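Local structure of 6-carboxyhexanoate--coa ligase (Bacillus subtilis, 5FLG) at residues E115-W120 against C227-I232. The protein is a 6-carboxyhexanoate--CoA ligase, seen here with phosphoaminophosphonic acid-adenylate ester, magnesium and pimelic acid bound. Numbering follows the deposited sequence.
With ANP (phosphoaminophosphonic acid-adenylate ester), chain D.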
loop_
_atom_site.group_PDB
_atom_site.type_symbol
_atom_site.label_atom_id
_atom_site.label_comp_id
_atom_site.label_asym_id
_atom_site.label_seq_id
_atom_site.Cartn_x
_atom_site.Cartn_y
_atom_site.Cartn_z
ATOM N N GLU A 115 24.316 -0.583 25.740
ATOM C CA GLU A 115 23.422 -1.189 26.719
ATOM C C GLU A 115 21.977 -1.281 26.254
ATOM O O GLU A 115 21.254 -2.142 26.704
ATOM C CB GLU A 115 23.486 -0.442 28.057
ATOM C CG GLU A 115 24.836 -0.613 28.735
ATOM C CD GLU A 115 24.938 0.129 30.057
ATOM O OE1 GLU A 115 23.912 0.655 30.510
ATOM O OE2 GLU A 115 26.041 0.147 30.635
ATOM N N GLN A 116 21.550 -0.379 25.388
ATOM C CA GLN A 116 20.155 -0.311 24.992
ATOM C C GLN A 116 19.856 -0.993 23.654
ATOM O O GLN A 116 18.728 -1.360 23.371
ATOM C CB GLN A 116 19.708 1.141 25.003
ATOM C CG GLN A 116 19.535 1.626 26.438
ATOM C CD GLN A 116 19.510 3.128 26.576
ATOM O OE1 GLN A 116 18.544 3.780 26.186
ATOM N NE2 GLN A 116 20.613 3.691 27.039
ATOM N N ILE A 117 20.908 -1.346 22.941
ATOM C CA ILE A 117 20.744 -1.875 21.600
ATOM C C ILE A 117 19.913 -3.160 21.548
ATOM O O ILE A 117 18.896 -3.151 20.887
ATOM C CB ILE A 117 22.097 -2.044 20.904
ATOM C CG1 ILE A 117 22.539 -0.684 20.361
ATOM C CG2 ILE A 117 21.978 -3.057 19.760
ATOM C CD1 ILE A 117 24.001 -0.594 20.009
ATOM N N PRO A 118 20.128 -4.082 22.496
ATOM C CA PRO A 118 19.239 -5.240 22.660
ATOM C C PRO A 118 17.769 -4.923 22.799
ATOM O O PRO A 118 16.945 -5.536 22.115
ATOM C CB PRO A 118 19.771 -5.918 23.931
ATOM C CG PRO A 118 21.216 -5.542 23.949
ATOM C CD PRO A 118 21.222 -4.118 23.480
ATOM N N GLU A 119 17.417 -3.907 23.580
ATOM C CA GLU A 119 16.005 -3.566 23.713
ATOM C C GLU A 119 15.445 -2.938 22.415
ATOM O O GLU A 119 14.243 -2.804 22.255
ATOM C CB GLU A 119 15.786 -2.615 24.904
ATOM C CG GLU A 119 15.745 -1.140 24.515
ATOM C CD GLU A 119 15.573 -0.192 25.701
ATOM O OE1 GLU A 119 16.447 -0.190 26.593
ATOM O OE2 GLU A 119 14.605 0.613 25.694
ATOM N N TRP A 120 16.306 -2.478 21.516
ATOM C CA TRP A 120 15.833 -1.834 20.299
ATOM C C TRP A 120 15.803 -2.824 19.118
ATOM O O TRP A 120 15.656 -2.406 17.984
ATOM C CB TRP A 120 16.727 -0.657 19.915
ATOM C CG TRP A 120 16.782 0.420 20.950
ATOM C CD1 TRP A 120 15.782 0.796 21.786
ATOM C CD2 TRP A 120 17.864 1.331 21.179
ATOM N NE1 TRP A 120 16.172 1.902 22.525
ATOM C CE2 TRP A 120 17.462 2.212 22.208
ATOM C CE3 TRP A 120 19.134 1.472 20.629
ATOM C CZ2 TRP A 120 18.264 3.258 22.650
ATOM C CZ3 TRP A 120 19.954 2.457 21.114
ATOM C CH2 TRP A 120 19.502 3.368 22.084
ATOM N N CYS A 227 20.446 -3.577 14.095
ATOM C CA CYS A 227 20.599 -2.298 14.797
ATOM C C CYS A 227 20.713 -1.189 13.765
ATOM O O CYS A 227 21.350 -1.349 12.712
ATOM C CB CYS A 227 21.843 -2.328 15.675
ATOM S SG CYS A 227 22.452 -0.736 16.302
ATOM N N ARG A 228 20.007 -0.102 14.033
ATOM C CA ARG A 228 20.147 1.104 13.284
ATOM C C ARG A 228 20.002 2.250 14.306
ATOM O O ARG A 228 18.903 2.559 14.735
ATOM C CB ARG A 228 19.058 1.182 12.212
ATOM C CG ARG A 228 19.423 2.001 10.987
ATOM C CD ARG A 228 20.469 1.265 10.211
ATOM N NE ARG A 228 20.697 1.710 8.838
ATOM C CZ ARG A 228 20.452 0.972 7.764
ATOM N NH1 ARG A 228 19.638 -0.090 7.837
ATOM N NH2 ARG A 228 21.038 1.273 6.627
ATOM N N VAL A 229 21.103 2.897 14.619
ATOM C CA VAL A 229 21.105 4.032 15.554
ATOM C C VAL A 229 21.790 5.220 14.898
ATOM O O VAL A 229 22.896 5.076 14.343
ATOM C CB VAL A 229 21.896 3.693 16.840
ATOM C CG1 VAL A 229 21.863 4.860 17.812
ATOM C CG2 VAL A 229 21.309 2.461 17.507
ATOM N N PHE A 230 21.188 6.407 15.078
ATOM C CA PHE A 230 21.769 7.646 14.611
ATOM C C PHE A 230 22.142 8.459 15.841
ATOM O O PHE A 230 21.273 8.816 16.617
ATOM C CB PHE A 230 20.756 8.474 13.791
ATOM C CG PHE A 230 20.204 7.774 12.580
ATOM C CD1 PHE A 230 20.902 6.741 11.979
ATOM C CD2 PHE A 230 19.049 8.221 11.981
ATOM C CE1 PHE A 230 20.367 6.081 10.881
ATOM C CE2 PHE A 230 18.537 7.594 10.844
ATOM C CZ PHE A 230 19.206 6.508 10.303
ATOM N N PHE A 231 23.406 8.802 15.959
ATOM C CA PHE A 231 23.872 9.586 17.071
ATOM C C PHE A 231 23.727 11.056 16.720
ATOM O O PHE A 231 24.290 11.530 15.720
ATOM C CB PHE A 231 25.318 9.222 17.365
ATOM C CG PHE A 231 25.493 7.829 17.920
ATOM C CD1 PHE A 231 25.414 7.596 19.278
ATOM C CD2 PHE A 231 25.708 6.740 17.069
ATOM C CE1 PHE A 231 25.573 6.321 19.786
ATOM C CE2 PHE A 231 25.841 5.456 17.565
ATOM C CZ PHE A 231 25.769 5.244 18.927
ATOM N N ILE A 232 22.842 11.729 17.445
ATOM C CA ILE A 232 22.411 13.093 17.110
ATOM C C ILE A 232 23.010 14.170 18.022
ATOM O O ILE A 232 23.043 14.028 19.247
ATOM C CB ILE A 232 20.888 13.233 17.240
ATOM C CG1 ILE A 232 20.195 12.185 16.391
ATOM C CG2 ILE A 232 20.435 14.641 16.882
ATOM C CD1 ILE A 232 20.388 12.353 14.900
HETATM P PG ANP D . 15.075 -5.663 4.299
HETATM O O1G ANP D . 14.016 -6.284 3.430
HETATM O O2G ANP D . 15.935 -6.692 4.979
HETATM O O3G ANP D . 15.904 -4.597 3.658
HETATM P PB ANP D . 14.786 -3.560 6.378
HETATM O O1B ANP D . 15.233 -2.558 5.374
HETATM O O2B ANP D . 13.739 -3.299 7.396
HETATM N N3B ANP D . 14.146 -4.923 5.529
HETATM P PA ANP D . 17.610 -3.963 6.756
HETATM O O1A ANP D . 18.392 -5.153 7.071
HETATM O O2A ANP D . 17.693 -3.260 5.431
HETATM O O3A ANP D . 16.066 -4.166 7.162
HETATM O "O5'" ANP D . 18.039 -2.884 7.930
HETATM C "C5'" ANP D . 18.407 -3.327 9.205
HETATM C "C4'" ANP D . 17.710 -2.469 10.263
HETATM O "O4'" ANP D . 18.031 -1.092 10.024
HETATM C "C3'" ANP D . 16.196 -2.587 10.190
HETATM O "O3'" ANP D . 15.708 -3.597 11.065
HETATM C "C2'" ANP D . 15.738 -1.244 10.679
HETATM O "O2'" ANP D . 15.810 -1.227 12.105
HETATM C "C1'" ANP D . 16.812 -0.346 10.131
HETATM N N9 ANP D . 16.360 0.198 8.845
HETATM C C8 ANP D . 16.278 -0.447 7.628
HETATM N N7 ANP D . 15.892 0.424 6.666
HETATM C C5 ANP D . 15.685 1.627 7.284
HETATM C C6 ANP D . 15.229 2.973 6.899
HETATM N N6 ANP D . 14.871 3.267 5.646
HETATM N N1 ANP D . 15.178 3.938 7.844
HETATM C C2 ANP D . 15.494 3.678 9.117
HETATM N N3 ANP D . 15.983 2.506 9.556
HETATM C C4 ANP D . 15.983 1.449 8.708
#
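With SG turned anti to the backbone N (chi1 165°), Cys227 presents its sulfur to Ile117, whose CG1 branch runs beside its own backbone N (chi1 -81°) and extends nearly straight, carrying CD1 to the strand. The sulfur lies 4.0 Å from Ile117 CD1 and almost as near CG1, while CG2 approaches Cys227 CB, so both branches of the isoleucine bear on one small side chain. Two residues along the strand, Val229 also points at 115-120. Its CG2 methyl meets the six-membered part of the Trp120 indole obliquely, 3.9 Å from CZ3, and lies 4.4 Å from Ile117 CG1, so a single methyl links both partners. The indole is also backed by its own turn: Gln116 O stands 3.5 Å above one face, near the rim. Trp120 N bonds to Ile117 O at 2.7 Å, closing the turn from which both residues face the strand.

Strand 227-232 runs inside a mixed sheet between 188-194 and 127-130, and the turn that follows helix 107-116 covers part of one face through Ile117 and Trp120. Trp120 reaches Val127 on the neighbouring strand as well. Arg228, part of the phosphoaminophosphonic acid-adenylate ester pocket, points away from the turn, and its NH1 gives a nearly straight hydrogen bond (162°) to O4' of that ligand, 2.9 Å away. ANP O5' lies in the guanidinium plane, at its edge. A salt bridge from NE to Glu191 and a hydrogen bond from NH2 to Tyr204 should limit the guanidinium's rotation. The strand thus divides its chemistry by face: buried, wholly apolar contacts under the turn, and on the other side a charged group that gives one directed bond to the ribose and is held by two protein partners.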